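Long-range contacts in acinetobacter secreted protease CpaA (Acinetobacter nosocomialis M2, PDB 6O38), which is a zinc metalloprotease, probably of the reprolysin-like type, that appears to be exported by type II secretion with the aid of its chaperone CpaB: residues Leu194-Ile199 with Asn219-Phe224; Phe215-Trp220 with Thr241-Ala246; Ile236-Thr241 with Leu259-Gly264; Thr263-Glu268 with Ser282-Val287. One frame throughout, in Å; residues are numbered along the deposited sequence.

Contact 1 of 4, residues Leu194-Ile199 with Asn219-Phe224; sequences LNVQQI and NWVSNF
Asn219 and Gln197 make the polar join of this contact: Asn219 OD1 accepts the backbone N-H of Gln197 at 2.7 Å, the donor lying almost on the line of the C=O bond (177°). The N of Val196 is also close to Asn219 OD1, at 3.1 Å, but its angle is too poor for a hydrogen bond, so of these two N-H groups that of Gln197 makes the bond. CG anti to the backbone N (chi1 165°) carries the Asn219 amide towards residues 195-197. The side chain crosses that of Asn195 at about a right angle, their amide planes 69° apart and Asn195 CB 3.5 Å from Asn219 OD1. The aliphatic part of Gln197 crosses the same amide.

Beyond the amide, Val196 divides its two methyls. CG1 sits by the peptide N of Trp220, whereas CG2 reaches Val221 CG2 at 3.6 Å and, from an oblique direction, Phe224 CD1 at 3.9 Å. Ile199 adds CD1 at the edge of the Phe224 ring, near its plane and 3.6 Å from CE1.

The second shell comes from strand 210-215. Ala214 O takes a weak hydrogen bond from Asn219 ND2, leaving the amide tethered at both ends, and Phe215 packs on Val196 and Val221 while Ile213 packs on Phe224. Residues 194-195 end a strand running parallel to 210-215, and 223-224 form an outer strand of a small three-stranded sheet. Joining the two across an apolar layer is the arrangement of a beta-sandwich, consistent with the StcE-type domain of this region.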
loop_
_atom_site.group_PDB
_atom_site.type_symbol
_atom_site.label_atom_id
_atom_site.label_comp_id
_atom_site.label_asym_id
_atom_site.label_seq_id
_atom_site.Cartn_x
_atom_site.Cartn_y
_atom_site.Cartn_z
ATOM N N LEU A 194 18.209 -10.008 16.399
ATOM C CA LEU A 194 19.436 -10.784 16.469
ATOM C C LEU A 194 20.530 -10.079 15.686
ATOM O O LEU A 194 20.293 -9.578 14.583
ATOM C CB LEU A 194 19.242 -12.202 15.910
ATOM C CG LEU A 194 18.309 -13.149 16.666
ATOM C CD1 LEU A 194 18.202 -14.478 15.933
ATOM C CD2 LEU A 194 18.800 -13.358 18.090
ATOM N N ASN A 195 21.727 -10.041 16.262
ATOM C CA ASN A 195 22.913 -9.605 15.542
ATOM C C ASN A 195 23.549 -10.819 14.879
ATOM O O ASN A 195 23.755 -11.850 15.528
ATOM C CB ASN A 195 23.904 -8.922 16.484
ATOM C CG ASN A 195 23.352 -7.642 17.080
ATOM O OD1 ASN A 195 22.658 -6.880 16.407
ATOM N ND2 ASN A 195 23.657 -7.401 18.350
ATOM N N VAL A 196 23.842 -10.700 13.582
ATOM C CA VAL A 196 24.334 -11.841 12.818
ATOM C C VAL A 196 25.646 -12.379 13.377
ATOM O O VAL A 196 25.979 -13.548 13.153
ATOM C CB VAL A 196 24.465 -11.466 11.327
ATOM C CG1 VAL A 196 25.705 -10.613 11.085
ATOM C CG2 VAL A 196 24.473 -12.717 10.466
ATOM N N GLN A 197 26.401 -11.555 14.109
ATOM C CA GLN A 197 27.614 -12.037 14.757
ATOM C C GLN A 197 27.313 -13.064 15.841
ATOM O O GLN A 197 28.179 -13.883 16.162
ATOM C CB GLN A 197 28.396 -10.865 15.355
ATOM C CG GLN A 197 27.759 -10.268 16.604
ATOM C CD GLN A 197 28.503 -9.053 17.126
ATOM O OE1 GLN A 197 29.716 -8.932 16.955
ATOM N NE2 GLN A 197 27.777 -8.147 17.772
ATOM N N GLN A 198 26.105 -13.038 16.408
ATOM C CA GLN A 198 25.734 -13.991 17.446
ATOM C C GLN A 198 25.403 -15.365 16.878
ATOM O O GLN A 198 25.630 -16.378 17.549
ATOM C CB GLN A 198 24.542 -13.454 18.241
ATOM C CG GLN A 198 24.814 -12.136 18.949
ATOM C CD GLN A 198 23.558 -11.516 19.530
ATOM O OE1 GLN A 198 22.445 -11.948 19.235
ATOM N NE2 GLN A 198 23.732 -10.492 20.359
ATOM N N ILE A 199 24.876 -15.424 15.655
ATOM C CA ILE A 199 24.386 -16.673 15.081
ATOM C C ILE A 199 25.235 -17.172 13.924
ATOM O O ILE A 199 25.028 -18.312 13.474
ATOM C CB ILE A 199 22.915 -16.544 14.631
ATOM C CG1 ILE A 199 22.777 -15.432 13.589
ATOM C CG2 ILE A 199 22.017 -16.262 15.824
ATOM C CD1 ILE A 199 21.399 -15.338 12.976
ATOM N N ASN A 219 29.759 -6.359 13.065
ATOM C CA ASN A 219 28.707 -7.367 13.222
ATOM C C ASN A 219 28.284 -7.768 11.806
ATOM O O ASN A 219 27.366 -7.181 11.228
ATOM C CB ASN A 219 27.544 -6.812 14.034
ATOM C CG ASN A 219 26.291 -7.661 13.933
ATOM O OD1 ASN A 219 26.352 -8.889 13.960
ATOM N ND2 ASN A 219 25.144 -7.004 13.809
ATOM N N TRP A 220 28.947 -8.791 11.269
ATOM C CA TRP A 220 28.892 -9.013 9.831
ATOM C C TRP A 220 29.437 -10.393 9.498
ATOM O O TRP A 220 30.414 -10.842 10.101
ATOM C CB TRP A 220 29.698 -7.934 9.093
ATOM C CG TRP A 220 29.686 -8.052 7.597
ATOM C CD1 TRP A 220 28.826 -7.438 6.734
ATOM C CD2 TRP A 220 30.587 -8.819 6.788
ATOM N NE1 TRP A 220 29.130 -7.782 5.439
ATOM C CE2 TRP A 220 30.207 -8.628 5.445
ATOM C CE3 TRP A 220 31.674 -9.652 7.070
ATOM C CZ2 TRP A 220 30.876 -9.239 4.386
ATOM C CZ3 TRP A 220 32.337 -10.257 6.018
ATOM C CH2 TRP A 220 31.936 -10.046 4.692
ATOM N N VAL A 221 28.795 -11.052 8.534
ATOM C CA VAL A 221 29.301 -12.270 7.918
ATOM C C VAL A 221 29.164 -12.115 6.408
ATOM O O VAL A 221 28.471 -11.225 5.913
ATOM C CB VAL A 221 28.568 -13.537 8.407
ATOM C CG1 VAL A 221 28.810 -13.756 9.895
ATOM C CG2 VAL A 221 27.083 -13.440 8.106
ATOM N N SER A 222 29.833 -13.003 5.671
ATOM C CA SER A 222 29.881 -12.859 4.221
ATOM C C SER A 222 28.645 -13.425 3.537
ATOM O O SER A 222 28.285 -12.971 2.445
ATOM C CB SER A 222 31.131 -13.540 3.666
ATOM O OG SER A 222 30.886 -14.914 3.429
ATOM N N ASN A 223 27.984 -14.402 4.153
ATOM C CA ASN A 223 26.796 -14.999 3.565
ATOM C C ASN A 223 25.938 -15.578 4.678
ATOM O O ASN A 223 26.425 -15.870 5.774
ATOM C CB ASN A 223 27.155 -16.075 2.532
ATOM C CG ASN A 223 27.851 -17.268 3.150
ATOM O OD1 ASN A 223 27.229 -18.299 3.409
ATOM N ND2 ASN A 223 29.150 -17.138 3.390
ATOM N N PHE A 224 24.650 -15.737 4.384
ATOM C CA PHE A 224 23.680 -16.146 5.387
ATOM C C PHE A 224 22.639 -17.055 4.753
ATOM O O PHE A 224 22.164 -16.789 3.645
ATOM C CB PHE A 224 23.002 -14.926 6.024
ATOM C CG PHE A 224 22.073 -15.269 7.148
ATOM C CD1 PHE A 224 22.567 -15.495 8.422
ATOM C CD2 PHE A 224 20.709 -15.362 6.936
ATOM C CE1 PHE A 224 21.719 -15.812 9.462
ATOM C CE2 PHE A 224 19.854 -15.678 7.974
ATOM C CZ PHE A 224 20.362 -15.905 9.238
#

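Contact 2 of 4, residues Phe215-Trp220 with Thr241-Ala246; sequences FGDGNW and TATWSA
Thr241 meets Phe215 through the backbone: Thr241 N donates to Phe215 O at 2.8 Å, nearly straight (172°), with the donor above the carbonyl plane. Thr241 OG1 lies 2.8 Å from a water that also takes a weak bond from Asp217 N, so the solvent molecule spans the two loops. Ala242 CB is set 3.5 Å from Gly216 C and 3.7 Å from Trp220 CD1, packed against the start of the type II turn Gly216-Asn219. Thr243 is held in two places by the Asp217 carboxylate. Thr243 N donates to Asp217 OD1 at 2.9 Å, on the syn side and 26° out of the carboxylate plane, and Thr243 OG1 to Asp217 OD2 at 3.0 Å through the syn lone pair. Trp244 O takes a weak hydrogen bond from Trp220 NE1, bent at 125°. The Ser245 carbonyl lies at the edge of the same indole, near its plane. Ala246 CB closes the series obliquely to the Phe215 ring, 3.9 Å from CE2. The chemistry is loop against loop: an acidic side chain gripping both N-H and hydroxyl of a threonine would tend to fix the exposed end, while the buried Ala242 and Ala246 methyls pack against the turn and Phe215.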
loop_
_atom_site.group_PDB
_atom_site.type_symbol
_atom_site.label_atom_id
_atom_site.label_comp_id
_atom_site.label_asym_id
_atom_site.label_seq_id
_atom_site.Cartn_x
_atom_site.Cartn_y
_atom_site.Cartn_z
ATOM N N PHE A 215 22.853 -6.551 10.232
ATOM C CA PHE A 215 24.241 -6.518 9.796
ATOM C C PHE A 215 24.811 -5.128 10.042
ATOM O O PHE A 215 24.121 -4.122 9.842
ATOM C CB PHE A 215 24.370 -6.872 8.309
ATOM C CG PHE A 215 24.243 -8.341 8.010
ATOM C CD1 PHE A 215 23.057 -9.017 8.250
ATOM C CD2 PHE A 215 25.308 -9.042 7.465
ATOM C CE1 PHE A 215 22.941 -10.368 7.965
ATOM C CE2 PHE A 215 25.199 -10.390 7.178
ATOM C CZ PHE A 215 24.013 -11.053 7.427
ATOM N N GLY A 216 26.068 -5.068 10.474
ATOM C CA GLY A 216 26.715 -3.790 10.690
ATOM C C GLY A 216 28.221 -3.933 10.689
ATOM O O GLY A 216 28.766 -5.024 10.511
ATOM N N ASP A 217 28.899 -2.805 10.878
ATOM C CA ASP A 217 30.346 -2.835 11.033
ATOM C C ASP A 217 30.696 -3.406 12.402
ATOM O O ASP A 217 30.177 -2.954 13.427
ATOM C CB ASP A 217 30.935 -1.437 10.860
ATOM C CG ASP A 217 30.885 -0.958 9.421
ATOM O OD1 ASP A 217 30.779 -1.810 8.513
ATOM O OD2 ASP A 217 30.959 0.268 9.197
ATOM N N GLY A 218 31.572 -4.406 12.416
ATOM C CA GLY A 218 31.823 -5.173 13.616
ATOM C C GLY A 218 30.782 -6.229 13.913
ATOM O O GLY A 218 30.907 -6.933 14.924
ATOM N N ASN A 219 29.759 -6.359 13.065
ATOM C CA ASN A 219 28.707 -7.367 13.222
ATOM C C ASN A 219 28.284 -7.768 11.806
ATOM O O ASN A 219 27.366 -7.181 11.228
ATOM C CB ASN A 219 27.544 -6.812 14.034
ATOM C CG ASN A 219 26.291 -7.661 13.933
ATOM O OD1 ASN A 219 26.352 -8.889 13.960
ATOM N ND2 ASN A 219 25.144 -7.004 13.809
ATOM N N TRP A 220 28.947 -8.791 11.269
ATOM C CA TRP A 220 28.892 -9.013 9.831
ATOM C C TRP A 220 29.437 -10.393 9.498
ATOM O O TRP A 220 30.414 -10.842 10.101
ATOM C CB TRP A 220 29.698 -7.934 9.093
ATOM C CG TRP A 220 29.686 -8.052 7.597
ATOM C CD1 TRP A 220 28.826 -7.438 6.734
ATOM C CD2 TRP A 220 30.587 -8.819 6.788
ATOM N NE1 TRP A 220 29.130 -7.782 5.439
ATOM C CE2 TRP A 220 30.207 -8.628 5.445
ATOM C CE3 TRP A 220 31.674 -9.652 7.070
ATOM C CZ2 TRP A 220 30.876 -9.239 4.386
ATOM C CZ3 TRP A 220 32.337 -10.257 6.018
ATOM C CH2 TRP A 220 31.936 -10.046 4.692
ATOM N N THR A 241 23.542 -2.155 7.989
ATOM C CA THR A 241 24.181 -0.846 7.983
ATOM C C THR A 241 25.681 -0.976 7.756
ATOM O O THR A 241 26.410 0.017 7.878
ATOM C CB THR A 241 23.905 -0.096 9.290
ATOM O OG1 THR A 241 24.449 -0.833 10.392
ATOM C CG2 THR A 241 22.406 0.087 9.495
ATOM N N ALA A 242 26.154 -2.175 7.425
ATOM C CA ALA A 242 27.572 -2.433 7.245
ATOM C C ALA A 242 28.089 -1.784 5.965
ATOM O O ALA A 242 27.345 -1.532 5.013
ATOM C CB ALA A 242 27.841 -3.938 7.211
ATOM N N THR A 243 29.396 -1.513 5.957
ATOM C CA THR A 243 30.029 -0.926 4.781
ATOM C C THR A 243 30.090 -1.924 3.631
ATOM O O THR A 243 29.759 -1.591 2.488
ATOM C CB THR A 243 31.433 -0.433 5.137
ATOM O OG1 THR A 243 31.351 0.531 6.193
ATOM C CG2 THR A 243 32.097 0.203 3.925
ATOM N N TRP A 244 30.504 -3.153 3.915
ATOM C CA TRP A 244 30.751 -4.152 2.885
ATOM C C TRP A 244 29.526 -5.034 2.695
ATOM O O TRP A 244 28.872 -5.431 3.665
ATOM C CB TRP A 244 31.969 -5.005 3.241
ATOM C CG TRP A 244 33.205 -4.183 3.397
ATOM C CD1 TRP A 244 33.768 -3.762 4.566
ATOM C CD2 TRP A 244 34.013 -3.645 2.345
ATOM N NE1 TRP A 244 34.888 -3.010 4.307
ATOM C CE2 TRP A 244 35.059 -2.921 2.950
ATOM C CE3 TRP A 244 33.958 -3.710 0.948
ATOM C CZ2 TRP A 244 36.042 -2.269 2.208
ATOM C CZ3 TRP A 244 34.934 -3.062 0.215
ATOM C CH2 TRP A 244 35.962 -2.351 0.845
ATOM N N SER A 245 29.218 -5.330 1.435
ATOM C CA SER A 245 28.037 -6.106 1.098
ATOM C C SER A 245 28.149 -7.539 1.613
ATOM O O SER A 245 29.234 -8.047 1.909
ATOM C CB SER A 245 27.821 -6.119 -0.416
ATOM O OG SER A 245 27.698 -4.802 -0.925
ATOM N N ALA A 246 26.993 -8.191 1.712
ATOM C CA ALA A 246 26.910 -9.601 2.054
ATOM C C ALA A 246 25.852 -10.240 1.167
ATOM O O ALA A 246 25.021 -9.553 0.569
ATOM C CB ALA A 246 26.578 -9.815 3.537
HETATM O O HOH W 1 27.043 -0.053 11.125
#

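Contact 3 of 4, residues Ile236-Thr241 with Leu259-Gly264; sequences IIIKST and LTLKTG
Ser240 and Gly264 meet through peptide groups, which are the flat groups of this contact, as no aromatic ring belongs to either segment. Gly264 N approaches Ser240 O from above the carbonyl plane, 42° out of it, and donates at 2.9 Å with a bent N-H...O angle of 138°. The setting is consistent with the StcE-type beta-sandwich domain: residues 236-240 lie on a strand between 210-215 and 266-272, and 260-261 form an outer strand of a small sheet with 246-248, the touching parts 55° apart in direction.

Leu261 provides most of the apolar filling. Leu261 CG stands anti to the backbone N and comes 3.6 Å from Ser240 CB, while the Leu261 CD2 methyl reaches across to Ile238 CG2 at 3.7 Å, the two side chains crossing at a slant. Phe215, from the neighbouring strand, packs on both Leu261 and Ser240 and so extends this small core.

Ser240 also turns CB to the carbonyl of Lys262, 3.4 Å from its O. The Ser240 hydroxyl finds its hydrogen-bond partner in Ala242 N, just beyond the segment, and Thr263 OG1 is likewise bonded outside, to Ala242 O; together they tie both segments to the loop that follows strand 235-240. The amine of Lys262 pairs with Asp265 in a salt bridge. At the outer margin the Thr263 CG2 methyl lies 4.1 Å from Thr241 O.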
loop_
_atom_site.group_PDB
_atom_site.type_symbol
_atom_site.label_atom_id
_atom_site.label_comp_id
_atom_site.label_asym_id
_atom_site.label_seq_id
_atom_site.Cartn_x
_atom_site.Cartn_y
_atom_site.Cartn_z
ATOM N N ILE A 236 11.162 -13.275 8.503
ATOM C CA ILE A 236 12.541 -12.911 8.804
ATOM C C ILE A 236 12.865 -11.635 8.043
ATOM O O ILE A 236 12.744 -11.596 6.812
ATOM C CB ILE A 236 13.533 -14.026 8.431
ATOM C CG1 ILE A 236 13.343 -15.243 9.337
ATOM C CG2 ILE A 236 14.965 -13.517 8.508
ATOM C CD1 ILE A 236 14.281 -16.383 9.017
ATOM N N ILE A 237 13.268 -10.597 8.769
ATOM C CA ILE A 237 13.745 -9.350 8.183
ATOM C C ILE A 237 15.257 -9.309 8.339
ATOM O O ILE A 237 15.783 -9.551 9.432
ATOM C CB ILE A 237 13.085 -8.124 8.837
ATOM C CG1 ILE A 237 11.577 -8.132 8.583
ATOM C CG2 ILE A 237 13.705 -6.839 8.310
ATOM C CD1 ILE A 237 10.832 -7.026 9.297
ATOM N N ILE A 238 15.954 -9.008 7.247
ATOM C CA ILE A 238 17.408 -8.903 7.236
ATOM C C ILE A 238 17.765 -7.465 6.888
ATOM O O ILE A 238 17.395 -6.969 5.816
ATOM C CB ILE A 238 18.046 -9.891 6.247
ATOM C CG1 ILE A 238 17.630 -11.324 6.592
ATOM C CG2 ILE A 238 19.559 -9.759 6.264
ATOM C CD1 ILE A 238 18.224 -12.374 5.681
ATOM N N LYS A 239 18.488 -6.801 7.789
ATOM C CA LYS A 239 18.863 -5.405 7.631
ATOM C C LYS A 239 20.377 -5.268 7.694
ATOM O O LYS A 239 21.062 -6.060 8.347
ATOM C CB LYS A 239 18.253 -4.527 8.733
ATOM C CG LYS A 239 16.742 -4.423 8.744
ATOM C CD LYS A 239 16.297 -3.673 9.992
ATOM C CE LYS A 239 14.786 -3.649 10.143
ATOM N NZ LYS A 239 14.372 -2.882 11.353
ATOM N N SER A 240 20.895 -4.256 7.004
ATOM C CA SER A 240 22.325 -3.995 7.010
ATOM C C SER A 240 22.592 -2.503 7.124
ATOM O O SER A 240 21.954 -1.692 6.447
ATOM C CB SER A 240 23.005 -4.536 5.749
ATOM O OG SER A 240 24.376 -4.178 5.722
ATOM N N THR A 241 23.542 -2.155 7.989
ATOM C CA THR A 241 24.181 -0.846 7.983
ATOM C C THR A 241 25.681 -0.976 7.756
ATOM O O THR A 241 26.410 0.017 7.878
ATOM C CB THR A 241 23.905 -0.096 9.290
ATOM O OG1 THR A 241 24.449 -0.833 10.392
ATOM C CG2 THR A 241 22.406 0.087 9.495
ATOM N N LEU A 259 20.258 -11.831 -4.249
ATOM C CA LEU A 259 19.940 -11.347 -2.905
ATOM C C LEU A 259 21.191 -10.797 -2.221
ATOM O O LEU A 259 21.662 -11.317 -1.210
ATOM C CB LEU A 259 19.305 -12.464 -2.083
ATOM C CG LEU A 259 18.167 -13.240 -2.748
ATOM C CD1 LEU A 259 17.669 -14.349 -1.835
ATOM C CD2 LEU A 259 17.030 -12.306 -3.133
ATOM N N THR A 260 21.733 -9.723 -2.789
ATOM C CA THR A 260 22.905 -9.065 -2.227
ATOM C C THR A 260 22.469 -8.026 -1.201
ATOM O O THR A 260 21.569 -7.221 -1.465
ATOM C CB THR A 260 23.746 -8.413 -3.325
ATOM O OG1 THR A 260 24.228 -9.422 -4.220
ATOM C CG2 THR A 260 24.933 -7.675 -2.725
ATOM N N LEU A 261 23.109 -8.049 -0.035
ATOM C CA LEU A 261 22.746 -7.190 1.090
ATOM C C LEU A 261 23.771 -6.064 1.185
ATOM O O LEU A 261 24.872 -6.254 1.705
ATOM C CB LEU A 261 22.688 -8.006 2.377
ATOM C CG LEU A 261 22.216 -7.295 3.643
ATOM C CD1 LEU A 261 20.730 -6.986 3.567
ATOM C CD2 LEU A 261 22.536 -8.134 4.868
ATOM N N LYS A 262 23.403 -4.887 0.684
ATOM C CA LYS A 262 24.281 -3.729 0.684
ATOM C C LYS A 262 23.939 -2.806 1.852
ATOM O O LYS A 262 23.022 -3.060 2.637
ATOM C CB LYS A 262 24.187 -2.982 -0.647
ATOM C CG LYS A 262 24.544 -3.819 -1.862
ATOM C CD LYS A 262 24.424 -3.004 -3.141
ATOM C CE LYS A 262 23.005 -2.491 -3.339
ATOM N NZ LYS A 262 21.996 -3.586 -3.267
ATOM N N THR A 263 24.703 -1.720 1.967
ATOM C CA THR A 263 24.462 -0.729 3.007
ATOM C C THR A 263 23.063 -0.139 2.870
ATOM O O THR A 263 22.690 0.368 1.809
ATOM C CB THR A 263 25.511 0.381 2.933
ATOM O OG1 THR A 263 26.820 -0.201 2.897
ATOM C CG2 THR A 263 25.404 1.297 4.143
ATOM N N GLY A 264 22.290 -0.207 3.953
ATOM C CA GLY A 264 20.939 0.307 3.969
ATOM C C GLY A 264 19.888 -0.606 3.374
ATOM O O GLY A 264 18.699 -0.267 3.429
#

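Contact 4 of 4, residues Thr263-Glu268 with Ser282-Val287; sequences TGDQYE and SSPTKV
Glu268 and Ser282 form an antiparallel hydrogen-bonded pair, their CA atoms 4.9 Å apart and the touching parts 167° apart in direction. They belong to the beta hairpin of strands 266-272 and 277-288. Glu268 N donates to Ser282 O at 3.0 Å (165°), and the return bond, Ser282 N to Glu268 O, is weak at 3.4 Å. Tyr267 CA adds a CH...O contact to the same Ser282 carbonyl.

On the face carrying Glu268 and Ser282, the two CB atoms lie side by side, 3.6 Å apart. Both polar ends look beyond the hairpin: Glu268 forms a salt bridge with Arg235, and Ser282 OG is hydrogen-bonded to Asn124 and Asp122 of the chaperone CpaB. Asp122 of CpaB also brings its carboxylate close to that of Glu268, a like-charge approach that Arg235 may ease.

Past Ser283 the pairing cannot continue in the same way, because Pro284 has no N-H; Gln266 O instead accepts a bond from Asn124 of CpaB. The Pro284 ring crosses the Tyr267 side chain at about a right angle, and Ser283 CB approaches the tyrosine ring obliquely. Tyr267 OH is bonded to Thr260 O. Pro284 CG touches Asp265 CG at 3.7 Å. Pro284 CD makes a CH-pi contact over one face of Tyr267, 3.6 Å from the ring centroid and 18° off the normal.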
loop_
_atom_site.group_PDB
_atom_site.type_symbol
_atom_site.label_atom_id
_atom_site.label_comp_id
_atom_site.label_asym_id
_atom_site.label_seq_id
_atom_site.Cartn_x
_atom_site.Cartn_y
_atom_site.Cartn_z
ATOM N N THR A 263 24.703 -1.720 1.967
ATOM C CA THR A 263 24.462 -0.729 3.007
ATOM C C THR A 263 23.063 -0.139 2.870
ATOM O O THR A 263 22.690 0.368 1.809
ATOM C CB THR A 263 25.511 0.381 2.933
ATOM O OG1 THR A 263 26.820 -0.201 2.897
ATOM C CG2 THR A 263 25.404 1.297 4.143
ATOM N N GLY A 264 22.290 -0.207 3.953
ATOM C CA GLY A 264 20.939 0.307 3.969
ATOM C C GLY A 264 19.888 -0.606 3.374
ATOM O O GLY A 264 18.699 -0.267 3.429
ATOM N N ASP A 265 20.278 -1.746 2.810
ATOM C CA ASP A 265 19.311 -2.651 2.208
ATOM C C ASP A 265 18.489 -3.369 3.278
ATOM O O ASP A 265 18.897 -3.502 4.436
ATOM C CB ASP A 265 20.010 -3.682 1.321
ATOM C CG ASP A 265 20.455 -3.105 -0.008
ATOM O OD1 ASP A 265 20.202 -1.906 -0.254
ATOM O OD2 ASP A 265 21.052 -3.854 -0.809
ATOM N N GLN A 266 17.312 -3.834 2.868
ATOM C CA GLN A 266 16.433 -4.606 3.736
ATOM C C GLN A 266 15.701 -5.655 2.913
ATOM O O GLN A 266 15.140 -5.341 1.859
ATOM C CB GLN A 266 15.432 -3.699 4.462
ATOM C CG GLN A 266 14.561 -4.432 5.468
ATOM C CD GLN A 266 13.651 -3.503 6.246
ATOM O OE1 GLN A 266 14.111 -2.705 7.061
ATOM N NE2 GLN A 266 12.351 -3.583 5.978
ATOM N N TYR A 267 15.708 -6.892 3.402
ATOM C CA TYR A 267 14.976 -7.994 2.797
ATOM C C TYR A 267 13.994 -8.563 3.810
ATOM O O TYR A 267 14.286 -8.616 5.009
ATOM C CB TYR A 267 15.922 -9.102 2.319
ATOM C CG TYR A 267 16.761 -8.746 1.111
ATOM C CD1 TYR A 267 17.891 -7.950 1.236
ATOM C CD2 TYR A 267 16.430 -9.221 -0.151
ATOM C CE1 TYR A 267 18.663 -7.627 0.136
ATOM C CE2 TYR A 267 17.195 -8.905 -1.258
ATOM C CZ TYR A 267 18.311 -8.109 -1.108
ATOM O OH TYR A 267 19.074 -7.791 -2.208
ATOM N N GLU A 268 12.833 -8.993 3.324
ATOM C CA GLU A 268 11.816 -9.610 4.162
ATOM C C GLU A 268 11.393 -10.929 3.536
ATOM O O GLU A 268 11.124 -10.989 2.332
ATOM C CB GLU A 268 10.604 -8.689 4.342
ATOM C CG GLU A 268 9.738 -9.033 5.542
ATOM C CD GLU A 268 8.616 -8.035 5.757
ATOM O OE1 GLU A 268 7.745 -8.292 6.616
ATOM O OE2 GLU A 268 8.603 -6.994 5.067
ATOM N N SER A 282 9.729 -8.745 0.128
ATOM C CA SER A 282 10.248 -7.383 0.103
ATOM C C SER A 282 11.739 -7.432 -0.189
ATOM O O SER A 282 12.474 -8.183 0.460
ATOM C CB SER A 282 9.982 -6.667 1.434
ATOM O OG SER A 282 10.647 -5.417 1.489
ATOM N N SER A 283 12.180 -6.630 -1.154
ATOM C CA SER A 283 13.572 -6.599 -1.574
ATOM C C SER A 283 13.879 -5.224 -2.149
ATOM O O SER A 283 12.970 -4.549 -2.645
ATOM C CB SER A 283 13.867 -7.690 -2.614
ATOM O OG SER A 283 12.981 -7.598 -3.715
ATOM N N PRO A 284 15.135 -4.786 -2.099
ATOM C CA PRO A 284 15.465 -3.440 -2.581
ATOM C C PRO A 284 15.414 -3.342 -4.097
ATOM O O PRO A 284 15.490 -4.334 -4.825
ATOM C CB PRO A 284 16.893 -3.214 -2.066
ATOM C CG PRO A 284 17.107 -4.253 -1.010
ATOM C CD PRO A 284 16.275 -5.421 -1.421
ATOM N N THR A 285 15.280 -2.103 -4.566
ATOM C CA THR A 285 15.300 -1.779 -5.988
ATOM C C THR A 285 16.258 -0.619 -6.202
ATOM O O THR A 285 16.056 0.465 -5.644
ATOM C CB THR A 285 13.902 -1.416 -6.501
ATOM O OG1 THR A 285 13.007 -2.516 -6.288
ATOM C CG2 THR A 285 13.948 -1.081 -7.986
ATOM N N LYS A 286 17.297 -0.843 -7.002
ATOM C CA LYS A 286 18.198 0.234 -7.388
ATOM C C LYS A 286 17.543 1.075 -8.476
ATOM O O LYS A 286 17.102 0.544 -9.501
ATOM C CB LYS A 286 19.532 -0.330 -7.877
ATOM C CG LYS A 286 20.537 0.726 -8.314
ATOM C CD LYS A 286 21.856 0.088 -8.721
ATOM C CE LYS A 286 22.862 1.131 -9.185
ATOM N NZ LYS A 286 22.903 2.315 -8.282
ATOM N N VAL A 287 17.471 2.383 -8.251
ATOM C CA VAL A 287 16.762 3.298 -9.137
ATOM C C VAL A 287 17.742 4.345 -9.644
ATOM O O VAL A 287 18.349 5.075 -8.849
ATOM C CB VAL A 287 15.570 3.965 -8.433
ATOM C CG1 VAL A 287 14.927 5.000 -9.343
ATOM C CG2 VAL A 287 14.553 2.918 -8.007
#

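The four contacts overlap in turn along residues 194-287, a region of StcE-type beta-sandwich character. Contacts 1 and 2, with centres about 8 Å apart, share Asn219 and Trp220; contacts 2 and 3, about 9 Å apart, share Thr241, and their segments alternate along the chain. Contacts 3 and 4, about 7 Å apart, share Thr263 and Gly264 and use the neighbouring strands 235-240 and 266-272. Contacts 1 and 4 lie farthest apart, about 18 Å between centres, and do not touch. The series thus runs from the 215-220 and 241-246 loops and the small sheet to the hairpin touched by CpaB.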